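Local coordinates for glucoamylase (Thermoanaerobacterium thermosaccharolyticum, PDB 1LF6), which hydrolyses terminal alpha-1,4-linked glucose residues one after another from the non-reducing ends of glucan chains, with release of beta-D-glucose, at residues A[317-322]-A[339-344]; A[302-307]-A[651-656]; A[66-71]-A[381-386]. All blocks are in the same frame, centred on the assembly; numbering follows the deposited sequence.

Contact 1. Residues A[317-322]-A[339-344]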
ATOM      1  N   TYR A 317       0.157   9.783  -4.535  1.00 18.19           N
ATOM      2  CA  TYR A 317       0.704   8.553  -3.972  1.00 16.89           C
ATOM      3  C   TYR A 317      -0.333   7.924  -3.051  1.00 17.00           C
ATOM      4  O   TYR A 317      -0.861   8.589  -2.158  1.00 17.71           O
ATOM      5  CB  TYR A 317       1.992   8.855  -3.202  1.00 18.11           C
ATOM      6  CG  TYR A 317       3.161   9.138  -4.115  1.00 18.27           C
ATOM      7  CD1 TYR A 317       3.915   8.095  -4.648  1.00 18.15           C
ATOM      8  CD2 TYR A 317       3.467  10.442  -4.509  1.00 20.08           C
ATOM      9  CE1 TYR A 317       4.944   8.338  -5.554  1.00 16.53           C
ATOM     10  CE2 TYR A 317       4.495  10.698  -5.422  1.00 18.55           C
ATOM     11  CZ  TYR A 317       5.224   9.641  -5.939  1.00 18.74           C
ATOM     12  OH  TYR A 317       6.220   9.883  -6.863  1.00 17.55           O
ATOM     13  N   ILE A 318      -0.630   6.648  -3.273  1.00 17.51           N
ATOM     14  CA  ILE A 318      -1.622   5.959  -2.457  1.00 17.55           C
ATOM     15  C   ILE A 318      -1.047   5.368  -1.174  1.00 16.40           C
ATOM     16  O   ILE A 318       0.169   5.288  -0.998  1.00 16.37           O
ATOM     17  CB  ILE A 318      -2.337   4.851  -3.259  1.00 18.42           C
ATOM     18  CG1 ILE A 318      -1.329   3.809  -3.743  1.00 17.51           C
ATOM     19  CG2 ILE A 318      -3.078   5.467  -4.445  1.00 18.62           C
ATOM     20  CD1 ILE A 318      -1.982   2.586  -4.367  1.00 20.12           C
ATOM     21  N   ALA A 319      -1.939   4.954  -0.281  1.00 16.81           N
ATOM     22  CA  ALA A 319      -1.550   4.398   1.010  1.00 16.81           C
ATOM     23  C   ALA A 319      -1.005   2.973   0.932  1.00 16.31           C
ATOM     24  O   ALA A 319      -0.080   2.619   1.663  1.00 17.62           O
ATOM     25  CB  ALA A 319      -2.736   4.457   1.969  1.00 16.26           C
ATOM     26  N   SER A 320      -1.587   2.159   0.060  1.00 16.73           N
ATOM     27  CA  SER A 320      -1.150   0.778  -0.107  1.00 18.51           C
ATOM     28  C   SER A 320      -1.777   0.153  -1.344  1.00 20.72           C
ATOM     29  O   SER A 320      -2.970   0.323  -1.600  1.00 21.03           O
ATOM     30  CB  SER A 320      -1.525  -0.051   1.120  1.00 18.44           C
ATOM     31  OG  SER A 320      -1.113  -1.398   0.949  1.00 15.88           O
ATOM     32  N   LEU A 321      -0.974  -0.574  -2.113  1.00 22.60           N
ATOM     33  CA  LEU A 321      -1.491  -1.214  -3.312  1.00 25.08           C
ATOM     34  C   LEU A 321      -2.073  -2.580  -2.955  1.00 25.50           C
ATOM     35  O   LEU A 321      -1.687  -3.595  -3.520  1.00 29.49           O
ATOM     36  CB  LEU A 321      -0.383  -1.359  -4.363  1.00 25.18           C
ATOM     37  CG  LEU A 321      -0.842  -1.643  -5.800  1.00 28.05           C
ATOM     38  CD1 LEU A 321      -1.760  -0.525  -6.293  1.00 26.51           C
ATOM     39  CD2 LEU A 321       0.375  -1.760  -6.703  1.00 29.02           C
ATOM     40  N   SER A 322      -2.991  -2.597  -1.997  1.00 26.49           N
ATOM     41  CA  SER A 322      -3.635  -3.830  -1.582  1.00 26.21           C
ATOM     42  C   SER A 322      -5.043  -3.546  -1.087  1.00 27.66           C
ATOM     43  O   SER A 322      -5.440  -2.392  -0.951  1.00 27.99           O
ATOM     44  CB  SER A 322      -2.831  -4.522  -0.473  1.00 24.13           C
ATOM     45  OG  SER A 322      -2.826  -3.766   0.728  1.00 17.68           O
ATOM     46  N   LEU A 339      -6.530   5.473  -1.852  1.00 24.73           N
ATOM     47  CA  LEU A 339      -6.869   6.881  -1.776  1.00 22.91           C
ATOM     48  C   LEU A 339      -5.615   7.650  -1.397  1.00 20.75           C
ATOM     49  O   LEU A 339      -4.610   7.055  -1.008  1.00 20.48           O
ATOM     50  CB  LEU A 339      -7.967   7.108  -0.731  1.00 22.66           C
ATOM     51  CG  LEU A 339      -9.310   6.457  -1.066  1.00 23.23           C
ATOM     52  CD1 LEU A 339     -10.250   6.528   0.132  1.00 21.52           C
ATOM     53  CD2 LEU A 339      -9.914   7.159  -2.273  1.00 23.24           C
ATOM     54  N   VAL A 340      -5.677   8.970  -1.517  1.00 19.23           N
ATOM     55  CA  VAL A 340      -4.541   9.819  -1.192  1.00 17.74           C
ATOM     56  C   VAL A 340      -4.798  10.558   0.109  1.00 16.71           C
ATOM     57  O   VAL A 340      -5.779  11.290   0.233  1.00 16.03           O
ATOM     58  CB  VAL A 340      -4.280  10.873  -2.313  1.00 18.78           C
ATOM     59  CG1 VAL A 340      -3.037  11.700  -1.977  1.00 17.51           C
ATOM     60  CG2 VAL A 340      -4.105  10.182  -3.659  1.00 19.10           C
ATOM     61  N   TRP A 341      -3.923  10.341   1.082  1.00 18.30           N
ATOM     62  CA  TRP A 341      -4.013  11.013   2.377  1.00 17.92           C
ATOM     63  C   TRP A 341      -2.840  11.973   2.477  1.00 18.36           C
ATOM     64  O   TRP A 341      -1.689  11.600   2.239  1.00 19.37           O
ATOM     65  CB  TRP A 341      -3.904  10.016   3.531  1.00 18.45           C
ATOM     66  CG  TRP A 341      -5.180   9.338   3.932  1.00 17.43           C
ATOM     67  CD1 TRP A 341      -6.053   9.736   4.911  1.00 17.85           C
ATOM     68  CD2 TRP A 341      -5.680   8.093   3.431  1.00 18.83           C
ATOM     69  NE1 TRP A 341      -7.057   8.806   5.057  1.00 15.30           N
ATOM     70  CE2 TRP A 341      -6.854   7.788   4.161  1.00 17.17           C
ATOM     71  CE3 TRP A 341      -5.246   7.200   2.436  1.00 17.97           C
ATOM     72  CZ2 TRP A 341      -7.601   6.625   3.930  1.00 16.16           C
ATOM     73  CZ3 TRP A 341      -5.988   6.043   2.207  1.00 17.62           C
ATOM     74  CH2 TRP A 341      -7.156   5.767   2.954  1.00 15.21           C
ATOM     75  N   SER A 342      -3.144  13.212   2.830  1.00 17.96           N
ATOM     76  CA  SER A 342      -2.131  14.231   2.992  1.00 17.85           C
ATOM     77  C   SER A 342      -1.043  13.752   3.960  1.00 18.16           C
ATOM     78  O   SER A 342       0.154  13.978   3.731  1.00 17.06           O
ATOM     79  CB  SER A 342      -2.790  15.506   3.522  1.00 20.10           C
ATOM     80  OG  SER A 342      -1.833  16.443   3.963  1.00 26.09           O
ATOM     81  N   ARG A 343      -1.467  13.085   5.034  1.00 14.18           N
ATOM     82  CA  ARG A 343      -0.542  12.585   6.047  1.00 13.89           C
ATOM     83  C   ARG A 343       0.427  11.572   5.445  1.00 13.54           C
ATOM     84  O   ARG A 343       1.643  11.764   5.493  1.00 14.41           O
ATOM     85  CB  ARG A 343      -1.329  11.960   7.217  1.00 12.81           C
ATOM     86  CG  ARG A 343      -0.470  11.245   8.265  1.00 13.12           C
ATOM     87  CD  ARG A 343      -1.320  10.692   9.413  1.00 15.57           C
ATOM     88  NE  ARG A 343      -2.563  10.089   8.926  1.00 15.43           N
ATOM     89  CZ  ARG A 343      -3.754  10.675   8.987  1.00 14.38           C
ATOM     90  NH1 ARG A 343      -3.880  11.881   9.525  1.00 10.37           N
ATOM     91  NH2 ARG A 343      -4.815  10.061   8.493  1.00 15.44           N
ATOM     92  N   ASP A 344      -0.106  10.506   4.865  1.00 13.57           N
ATOM     93  CA  ASP A 344       0.745   9.487   4.263  1.00 15.54           C
ATOM     94  C   ASP A 344       1.643  10.072   3.176  1.00 15.49           C
ATOM     95  O   ASP A 344       2.827   9.759   3.109  1.00 16.16           O
ATOM     96  CB  ASP A 344      -0.108   8.347   3.691  1.00 15.48           C
ATOM     97  CG  ASP A 344      -0.890   7.610   4.771  1.00 16.01           C
ATOM     98  OD1 ASP A 344      -0.822   6.364   4.825  1.00 16.01           O
ATOM     99  OD2 ASP A 344      -1.565   8.286   5.568  1.00 16.92           O
TER
HETATM  100  O   HOH W   1      -2.113   8.421   0.528  1.00 20.93           O
HETATM  101  O   HOH W   2       0.721   4.479   3.682  1.00 10.39           O

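Contact 2. Residues A[302-307]-A[651-656]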
ATOM      1  N   MET A 302      12.184   2.270  -1.468  1.00 15.32           N
ATOM      2  CA  MET A 302      12.109   3.409  -2.373  1.00 15.90           C
ATOM      3  C   MET A 302      11.440   3.097  -3.713  1.00 16.06           C
ATOM      4  O   MET A 302      10.756   3.951  -4.277  1.00 17.22           O
ATOM      5  CB  MET A 302      13.502   4.008  -2.598  1.00 16.46           C
ATOM      6  CG  MET A 302      14.092   4.695  -1.362  1.00 16.16           C
ATOM      7  SD  MET A 302      12.945   5.832  -0.555  1.00 18.68           S
ATOM      8  CE  MET A 302      12.537   6.955  -1.906  1.00 15.87           C
ATOM      9  N   MET A 303      11.624   1.884  -4.224  1.00 16.53           N
ATOM     10  CA  MET A 303      11.001   1.512  -5.491  1.00 16.98           C
ATOM     11  C   MET A 303       9.498   1.351  -5.272  1.00 16.11           C
ATOM     12  O   MET A 303       8.684   1.794  -6.092  1.00 15.04           O
ATOM     13  CB  MET A 303      11.587   0.200  -6.019  1.00 17.12           C
ATOM     14  CG  MET A 303      13.087   0.263  -6.274  1.00 21.91           C
ATOM     15  SD  MET A 303      13.754  -1.184  -7.121  1.00 23.28           S
ATOM     16  CE  MET A 303      14.070  -0.510  -8.650  1.00 27.65           C
ATOM     17  N   ILE A 304       9.139   0.713  -4.163  1.00 15.49           N
ATOM     18  CA  ILE A 304       7.737   0.509  -3.833  1.00 16.66           C
ATOM     19  C   ILE A 304       7.034   1.862  -3.763  1.00 16.66           C
ATOM     20  O   ILE A 304       5.941   2.024  -4.306  1.00 17.70           O
ATOM     21  CB  ILE A 304       7.574  -0.239  -2.482  1.00 17.71           C
ATOM     22  CG1 ILE A 304       8.001  -1.696  -2.646  1.00 17.11           C
ATOM     23  CG2 ILE A 304       6.124  -0.153  -1.995  1.00 14.03           C
ATOM     24  CD1 ILE A 304       7.937  -2.497  -1.364  1.00 19.39           C
ATOM     25  N   LEU A 305       7.662   2.838  -3.112  1.00 18.33           N
ATOM     26  CA  LEU A 305       7.067   4.169  -3.007  1.00 18.86           C
ATOM     27  C   LEU A 305       6.962   4.770  -4.401  1.00 19.00           C
ATOM     28  O   LEU A 305       5.917   5.281  -4.801  1.00 18.74           O
ATOM     29  CB  LEU A 305       7.922   5.076  -2.110  1.00 18.01           C
ATOM     30  CG  LEU A 305       8.047   4.642  -0.645  1.00 21.03           C
ATOM     31  CD1 LEU A 305       8.869   5.666   0.121  1.00 18.54           C
ATOM     32  CD2 LEU A 305       6.653   4.492  -0.019  1.00 18.33           C
ATOM     33  N   LYS A 306       8.060   4.690  -5.143  1.00 20.52           N
ATOM     34  CA  LYS A 306       8.112   5.214  -6.498  1.00 20.25           C
ATOM     35  C   LYS A 306       6.998   4.601  -7.344  1.00 19.02           C
ATOM     36  O   LYS A 306       6.381   5.277  -8.160  1.00 17.98           O
ATOM     37  CB  LYS A 306       9.471   4.887  -7.115  1.00 21.31           C
ATOM     38  CG  LYS A 306      10.158   6.073  -7.742  1.00 24.64           C
ATOM     39  CD  LYS A 306       9.401   6.567  -8.939  1.00 24.14           C
ATOM     40  CE  LYS A 306      10.007   7.847  -9.495  1.00 19.22           C
ATOM     41  NZ  LYS A 306       9.244   8.241 -10.699  1.00 17.98           N
ATOM     42  N   ALA A 307       6.748   3.313  -7.134  1.00 19.28           N
ATOM     43  CA  ALA A 307       5.722   2.588  -7.876  1.00 19.59           C
ATOM     44  C   ALA A 307       4.302   2.814  -7.351  1.00 21.43           C
ATOM     45  O   ALA A 307       3.349   2.238  -7.884  1.00 22.37           O
ATOM     46  CB  ALA A 307       6.042   1.096  -7.862  1.00 18.01           C
ATOM     47  N   PRO A 651       1.936  -3.626   0.725  1.00 15.31           N
ATOM     48  CA  PRO A 651       2.869  -2.846   1.550  1.00 15.31           C
ATOM     49  C   PRO A 651       2.237  -1.568   2.099  1.00 15.31           C
ATOM     50  O   PRO A 651       1.477  -0.904   1.391  1.00 23.12           O
ATOM     51  CB  PRO A 651       4.018  -2.545   0.577  1.00 15.31           C
ATOM     52  CG  PRO A 651       3.336  -2.513  -0.765  1.00 15.31           C
ATOM     53  CD  PRO A 651       2.386  -3.692  -0.675  1.00 15.31           C
ATOM     54  N   LEU A 652       2.527  -1.230   3.357  1.00 20.10           N
ATOM     55  CA  LEU A 652       2.007   0.016   3.928  1.00 18.61           C
ATOM     56  C   LEU A 652       3.081   1.037   3.580  1.00 17.01           C
ATOM     57  O   LEU A 652       4.153   1.061   4.188  1.00 18.58           O
ATOM     58  CB  LEU A 652       1.834  -0.073   5.453  1.00 18.24           C
ATOM     59  CG  LEU A 652       1.212   1.171   6.104  1.00 20.61           C
ATOM     60  CD1 LEU A 652      -0.220   1.346   5.609  1.00 21.50           C
ATOM     61  CD2 LEU A 652       1.215   1.049   7.614  1.00 21.50           C
ATOM     62  N   ASN A 653       2.793   1.865   2.584  1.00 16.23           N
ATOM     63  CA  ASN A 653       3.750   2.854   2.109  1.00 15.33           C
ATOM     64  C   ASN A 653       4.337   3.761   3.180  1.00 15.29           C
ATOM     65  O   ASN A 653       5.528   4.069   3.149  1.00 15.96           O
ATOM     66  CB  ASN A 653       3.119   3.671   0.978  1.00 16.39           C
ATOM     67  CG  ASN A 653       2.833   2.819  -0.253  1.00 18.47           C
ATOM     68  OD1 ASN A 653       3.480   1.787  -0.468  1.00 18.63           O
ATOM     69  ND2 ASN A 653       1.880   3.246  -1.070  1.00 17.09           N
ATOM     70  N   TRP A 654       3.512   4.177   4.130  1.00 14.20           N
ATOM     71  CA  TRP A 654       3.970   5.026   5.218  1.00 14.39           C
ATOM     72  C   TRP A 654       5.035   4.296   6.054  1.00 15.61           C
ATOM     73  O   TRP A 654       6.023   4.906   6.494  1.00 16.32           O
ATOM     74  CB  TRP A 654       2.761   5.422   6.074  1.00 13.36           C
ATOM     75  CG  TRP A 654       3.036   6.329   7.231  1.00 12.77           C
ATOM     76  CD1 TRP A 654       4.230   6.896   7.583  1.00 12.54           C
ATOM     77  CD2 TRP A 654       2.091   6.737   8.223  1.00 12.75           C
ATOM     78  NE1 TRP A 654       4.085   7.630   8.739  1.00 13.25           N
ATOM     79  CE2 TRP A 654       2.781   7.548   9.152  1.00 12.88           C
ATOM     80  CE3 TRP A 654       0.723   6.495   8.418  1.00 11.27           C
ATOM     81  CZ2 TRP A 654       2.147   8.116  10.261  1.00 14.02           C
ATOM     82  CZ3 TRP A 654       0.096   7.056   9.518  1.00 11.21           C
ATOM     83  CH2 TRP A 654       0.808   7.859  10.426  1.00 12.38           C
ATOM     84  N   ALA A 655       4.850   2.993   6.257  1.00 13.55           N
ATOM     85  CA  ALA A 655       5.809   2.214   7.035  1.00 14.35           C
ATOM     86  C   ALA A 655       7.150   2.087   6.299  1.00 15.18           C
ATOM     87  O   ALA A 655       8.214   2.119   6.914  1.00 14.62           O
ATOM     88  CB  ALA A 655       5.241   0.834   7.331  1.00 14.34           C
ATOM     89  N   HIS A 656       7.097   1.929   4.983  1.00 14.42           N
ATOM     90  CA  HIS A 656       8.321   1.832   4.200  1.00 15.61           C
ATOM     91  C   HIS A 656       9.034   3.176   4.207  1.00 15.41           C
ATOM     92  O   HIS A 656      10.263   3.238   4.237  1.00 15.81           O
ATOM     93  CB  HIS A 656       8.003   1.382   2.774  1.00 14.57           C
ATOM     94  CG  HIS A 656       7.854  -0.102   2.642  1.00 16.96           C
ATOM     95  ND1 HIS A 656       8.936  -0.958   2.654  1.00 17.67           N
ATOM     96  CD2 HIS A 656       6.754  -0.889   2.589  1.00 16.46           C
ATOM     97  CE1 HIS A 656       8.507  -2.208   2.619  1.00 16.34           C
ATOM     98  NE2 HIS A 656       7.187  -2.194   2.580  1.00 16.38           N
TER

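Contact 3. Residues A[66-71]-A[381-386]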
ATOM      1  N   THR A  66      -5.152   3.288 -14.192  1.00 22.01           N
ATOM      2  CA  THR A  66      -4.779   4.120 -13.055  1.00 22.09           C
ATOM      3  C   THR A  66      -4.491   3.210 -11.872  1.00 22.36           C
ATOM      4  O   THR A  66      -4.992   2.086 -11.805  1.00 22.99           O
ATOM      5  CB  THR A  66      -5.903   5.090 -12.661  1.00 21.03           C
ATOM      6  OG1 THR A  66      -7.069   4.340 -12.316  1.00 20.86           O
ATOM      7  CG2 THR A  66      -6.225   6.043 -13.811  1.00 19.61           C
ATOM      8  N   ILE A  67      -3.701   3.705 -10.928  1.00 21.82           N
ATOM      9  CA  ILE A  67      -3.323   2.911  -9.770  1.00 21.78           C
ATOM     10  C   ILE A  67      -4.475   2.575  -8.813  1.00 22.27           C
ATOM     11  O   ILE A  67      -4.292   1.803  -7.879  1.00 23.24           O
ATOM     12  CB  ILE A  67      -2.162   3.600  -9.008  1.00 21.05           C
ATOM     13  CG1 ILE A  67      -1.390   2.567  -8.190  1.00 18.98           C
ATOM     14  CG2 ILE A  67      -2.702   4.735  -8.138  1.00 20.28           C
ATOM     15  CD1 ILE A  67      -0.089   3.109  -7.634  1.00 19.07           C
ATOM     16  N   ASP A  68      -5.659   3.140  -9.043  1.00 23.15           N
ATOM     17  CA  ASP A  68      -6.806   2.836  -8.187  1.00 23.86           C
ATOM     18  C   ASP A  68      -7.874   2.071  -8.968  1.00 23.42           C
ATOM     19  O   ASP A  68      -9.019   1.949  -8.531  1.00 21.94           O
ATOM     20  CB  ASP A  68      -7.395   4.118  -7.579  1.00 23.48           C
ATOM     21  CG  ASP A  68      -8.203   4.933  -8.573  1.00 26.50           C
ATOM     22  OD1 ASP A  68      -7.942   4.836  -9.791  1.00 28.52           O
ATOM     23  OD2 ASP A  68      -9.096   5.690  -8.127  1.00 24.64           O
ATOM     24  N   THR A  69      -7.484   1.546 -10.127  1.00 22.26           N
ATOM     25  CA  THR A  69      -8.402   0.774 -10.958  1.00 21.87           C
ATOM     26  C   THR A  69      -7.907  -0.667 -11.098  1.00 23.42           C
ATOM     27  O   THR A  69      -7.112  -0.985 -11.988  1.00 23.47           O
ATOM     28  CB  THR A  69      -8.551   1.396 -12.364  1.00 20.79           C
ATOM     29  OG1 THR A  69      -8.867   2.785 -12.234  1.00 22.00           O
ATOM     30  CG2 THR A  69      -9.684   0.712 -13.139  1.00 21.35           C
ATOM     31  N   ALA A  70      -8.359  -1.529 -10.192  1.00 23.45           N
ATOM     32  CA  ALA A  70      -7.985  -2.934 -10.225  1.00 22.72           C
ATOM     33  C   ALA A  70      -8.895  -3.592 -11.253  1.00 23.01           C
ATOM     34  O   ALA A  70     -10.090  -3.305 -11.309  1.00 24.43           O
ATOM     35  CB  ALA A  70      -8.182  -3.565  -8.857  1.00 21.01           C
ATOM     36  N   ASP A  71      -8.328  -4.468 -12.070  1.00 23.63           N
ATOM     37  CA  ASP A  71      -9.088  -5.136 -13.116  1.00 22.84           C
ATOM     38  C   ASP A  71      -8.981  -6.643 -13.019  1.00 23.08           C
ATOM     39  O   ASP A  71      -9.723  -7.369 -13.677  1.00 23.23           O
ATOM     40  CB  ASP A  71      -8.570  -4.701 -14.484  1.00 22.80           C
ATOM     41  CG  ASP A  71      -8.684  -3.216 -14.704  1.00 22.87           C
ATOM     42  OD1 ASP A  71      -7.642  -2.568 -14.935  1.00 25.12           O
ATOM     43  OD2 ASP A  71      -9.816  -2.692 -14.648  1.00 24.33           O
ATOM     44  N   ASN A 381      -9.434  12.692   2.831  1.00 16.76           N
ATOM     45  CA  ASN A 381      -8.672  12.008   1.800  1.00 17.58           C
ATOM     46  C   ASN A 381      -9.336  12.290   0.458  1.00 16.89           C
ATOM     47  O   ASN A 381     -10.454  12.802   0.406  1.00 17.19           O
ATOM     48  CB  ASN A 381      -8.583  10.496   2.078  1.00 16.81           C
ATOM     49  CG  ASN A 381      -9.941   9.853   2.315  1.00 18.65           C
ATOM     50  OD1 ASN A 381     -10.049   8.850   3.021  1.00 20.52           O
ATOM     51  ND2 ASN A 381     -10.976  10.415   1.718  1.00 14.78           N
ATOM     52  N   THR A 382      -8.637  11.976  -0.624  1.00 19.08           N
ATOM     53  CA  THR A 382      -9.170  12.214  -1.958  1.00 19.98           C
ATOM     54  C   THR A 382      -8.854  11.052  -2.882  1.00 20.97           C
ATOM     55  O   THR A 382      -7.954  10.255  -2.609  1.00 20.03           O
ATOM     56  CB  THR A 382      -8.536  13.459  -2.599  1.00 20.65           C
ATOM     57  OG1 THR A 382      -7.117  13.280  -2.643  1.00 21.02           O
ATOM     58  CG2 THR A 382      -8.859  14.715  -1.810  1.00 21.77           C
ATOM     59  N   TRP A 383      -9.597  10.966  -3.981  1.00 19.61           N
ATOM     60  CA  TRP A 383      -9.331   9.943  -4.980  1.00 22.00           C
ATOM     61  C   TRP A 383      -8.068  10.468  -5.649  1.00 20.87           C
ATOM     62  O   TRP A 383      -7.722  11.639  -5.483  1.00 19.72           O
ATOM     63  CB  TRP A 383     -10.447   9.883  -6.018  1.00 22.20           C
ATOM     64  CG  TRP A 383     -11.777   9.548  -5.462  1.00 23.89           C
ATOM     65  CD1 TRP A 383     -12.684  10.414  -4.929  1.00 24.34           C
ATOM     66  CD2 TRP A 383     -12.369   8.249  -5.396  1.00 25.20           C
ATOM     67  NE1 TRP A 383     -13.814   9.735  -4.537  1.00 24.54           N
ATOM     68  CE2 TRP A 383     -13.646   8.402  -4.813  1.00 25.98           C
ATOM     69  CE3 TRP A 383     -11.944   6.967  -5.774  1.00 25.17           C
ATOM     70  CZ2 TRP A 383     -14.509   7.320  -4.599  1.00 27.80           C
ATOM     71  CZ3 TRP A 383     -12.798   5.892  -5.561  1.00 28.27           C
ATOM     72  CH2 TRP A 383     -14.070   6.077  -4.978  1.00 29.18           C
ATOM     73  N   ILE A 384      -7.385   9.623  -6.405  1.00 20.05           N
ATOM     74  CA  ILE A 384      -6.171  10.072  -7.072  1.00 21.18           C
ATOM     75  C   ILE A 384      -6.447  11.240  -8.022  1.00 22.08           C
ATOM     76  O   ILE A 384      -5.550  12.025  -8.324  1.00 21.85           O
ATOM     77  CB  ILE A 384      -5.495   8.914  -7.835  1.00 21.34           C
ATOM     78  CG1 ILE A 384      -6.502   8.212  -8.748  1.00 22.27           C
ATOM     79  CG2 ILE A 384      -4.914   7.924  -6.836  1.00 21.28           C
ATOM     80  CD1 ILE A 384      -5.904   7.046  -9.521  1.00 21.73           C
ATOM     81  N   SER A 385      -7.694  11.359  -8.474  1.00 22.14           N
ATOM     82  CA  SER A 385      -8.087  12.438  -9.374  1.00 24.29           C
ATOM     83  C   SER A 385      -8.001  13.781  -8.654  1.00 25.38           C
ATOM     84  O   SER A 385      -7.917  14.836  -9.286  1.00 24.26           O
ATOM     85  CB  SER A 385      -9.525  12.231  -9.854  1.00 24.60           C
ATOM     86  OG  SER A 385     -10.430  12.368  -8.769  1.00 24.68           O
ATOM     87  N   GLY A 386      -8.034  13.731  -7.324  1.00 24.98           N
ATOM     88  CA  GLY A 386      -7.978  14.942  -6.532  1.00 25.38           C
ATOM     89  C   GLY A 386      -9.333  15.269  -5.924  1.00 28.31           C
ATOM     90  O   GLY A 386      -9.446  16.167  -5.089  1.00 29.46           O
TER
HETATM   91  O   HOH W   3      -8.269   7.240  -5.932  1.00 22.48           O

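Contact 1. Residues A[317-322]-A[339-344]
Ala319 and Trp341 carry the side-chain part of this contact: the methyl CB of Ala319 reaches the six-membered ring of the indole, 3.6 Å from CZ3 and almost as near CE3 of Trp341, at a slant that is neither over the face nor at the edge. Trp341 CG stands anti to its own carbonyl carbon, beside the backbone N (chi1 -85°), and chi2 of -93° turns the indole so that CE3 and CZ3 lie toward the alanine. The same methyl also meets carboxylate oxygen OD1 of Asp344, at 3.9 Å and well to one side of its approach to the indole. Asp344 OD1 accepts a hydrogen bond from a water, 2.7 Å away, that also donates to Ala319 O. Val340 turns CG1 anti to its backbone N (chi1 -177°), and both methyls lie beside Tyr317 O, CG1 at 3.8 Å.

The backbones meet loosely at Leu339 O, which takes a weak bond from Ala319 N (3.5 Å) and a CA-H...O contact from Ile318. A second water bridges the backbones, donating to Tyr317 O and Leu339 O and accepting from Trp341 N at 2.7 Å.

Trp341 NE1 bonds to Glu438, probably the catalytic proton donor as in a close relative, which places this packing beside the active site of the (alpha/alpha) barrel. Trp341 is the N-cap residue of helix 342-355, while 317-322 belongs to the loop after helix 296-306; helix 358-375 flanks both, touching Tyr317 and, through Tyr367, Val340.

Contact 2. Residues A[302-307]-A[651-656]
Ile304 and Leu305, near the C-terminal end of helix 296-306, pack against Pro651, just ahead of helix 653-668, and against Asn653 and His656 in its first turn, joining two helices of the (alpha/alpha) barrel that are far apart in sequence. No hydrogen bond links the two segments; the buried interface is made mainly by methyl groups meeting a proline, an imidazole and polar oxygens.

Among the aliphatic contacts, Ile304 sends its two branches to different partners. Its CG2, anti to the backbone N, lies 3.9 Å from CG of Pro651, a proline preceded by a cis peptide bond. The side chains of Leu305 and Asn653 run antiparallel alongside one another, Leu305 CD2 coming 3.8 Å from Asn653 CB. Leu305 has CG anti to its carbonyl carbon (chi1 -63°), and CD2 is the branch that ends beside the first turn of the second helix.

The aromatic contact is a CH-pi interaction. CD1 of Ile304 sits over one face of the His656 imidazole, 4.2 Å from the ring centroid and 18° off the normal, displaced toward the rim carrying CE1 and NE2. ND1 of His656 is bonded to Ser301 OG, one turn back along helix 296-306, a bond that would help fix the rotation of the ring under the methyl.

Methyls also lie against polar atoms. Ile304 CG2 is 3.6 Å from Asn653 OD1, and the amide is held from its other end, where ND2 bonds to Ile318 O. Val40 of strand 39-42 touches both Ile304 and Pro651, bringing the beta domain to this junction. The closest approach between the two segments is that of Leu305 CD2 to the carbonyl oxygen Asn653 O, 3.4 Å.

Contact 3. Residues A[66-71]-A[381-386]
Ile384 reaches with its CD1 methyl against Thr66, Ile67 and Asp68 of a tight turn. Its CG1 occupies the crowded position between backbone N and carbonyl carbon (chi1 52°), and the chain then runs on extended. Apolar contacts are made at Thr66, whose CB is 3.7 Å from Ile384 CD1, and at Ile67, where CG2 meets Ile384 CG2 at 4.1 Å.

Asp68 lays its carboxylate against the same isoleucine, with OD1 as close as 3.0 Å to Ile384 CD1, a tight fit. OD2 lies at the edge of the Trp383 indole, near its plane, 3.9 Å from CE3.

Polar bonds hold the acid: Thr66 OG1 donates to Asp68 OD1 at 2.7 Å, and a water donates to Asp68 OD2 while accepting from Ile384 N at 2.6 Å. An alanine at Asp68 would probably leave Thr66 OG1 without this acceptor, break the water bridge and open a gap beside Ile384.

Both sides are type I turns, Thr66 to Thr69 and Trp383 to Gly386, meeting at the interface between the N-terminal beta domain and the catalytic (alpha/alpha) barrel. The first leads into strand 70-80; the second lies in the loop between helices 358-375 and 395-407.

Overall arrangement
From the N terminus, the chain first passes 66-71 in the beta domain, then runs through the rest of that domain to helix 296-306, where 302-307 opens contact 2. Contact 1 follows at once, closing a short loop between 317-322 and 339-344 that lies within the spans of both other contacts. Contact 3 closes at 381-386, after contact 2 has opened, and contact 2 closes only at 651-656, so these two cross. Contact 1 links them physically: Ser320 OG bonds to Pro651 O, while Val340 N bonds to Thr382 O. Together they join barrel helices to one another and the barrel to the beta domain.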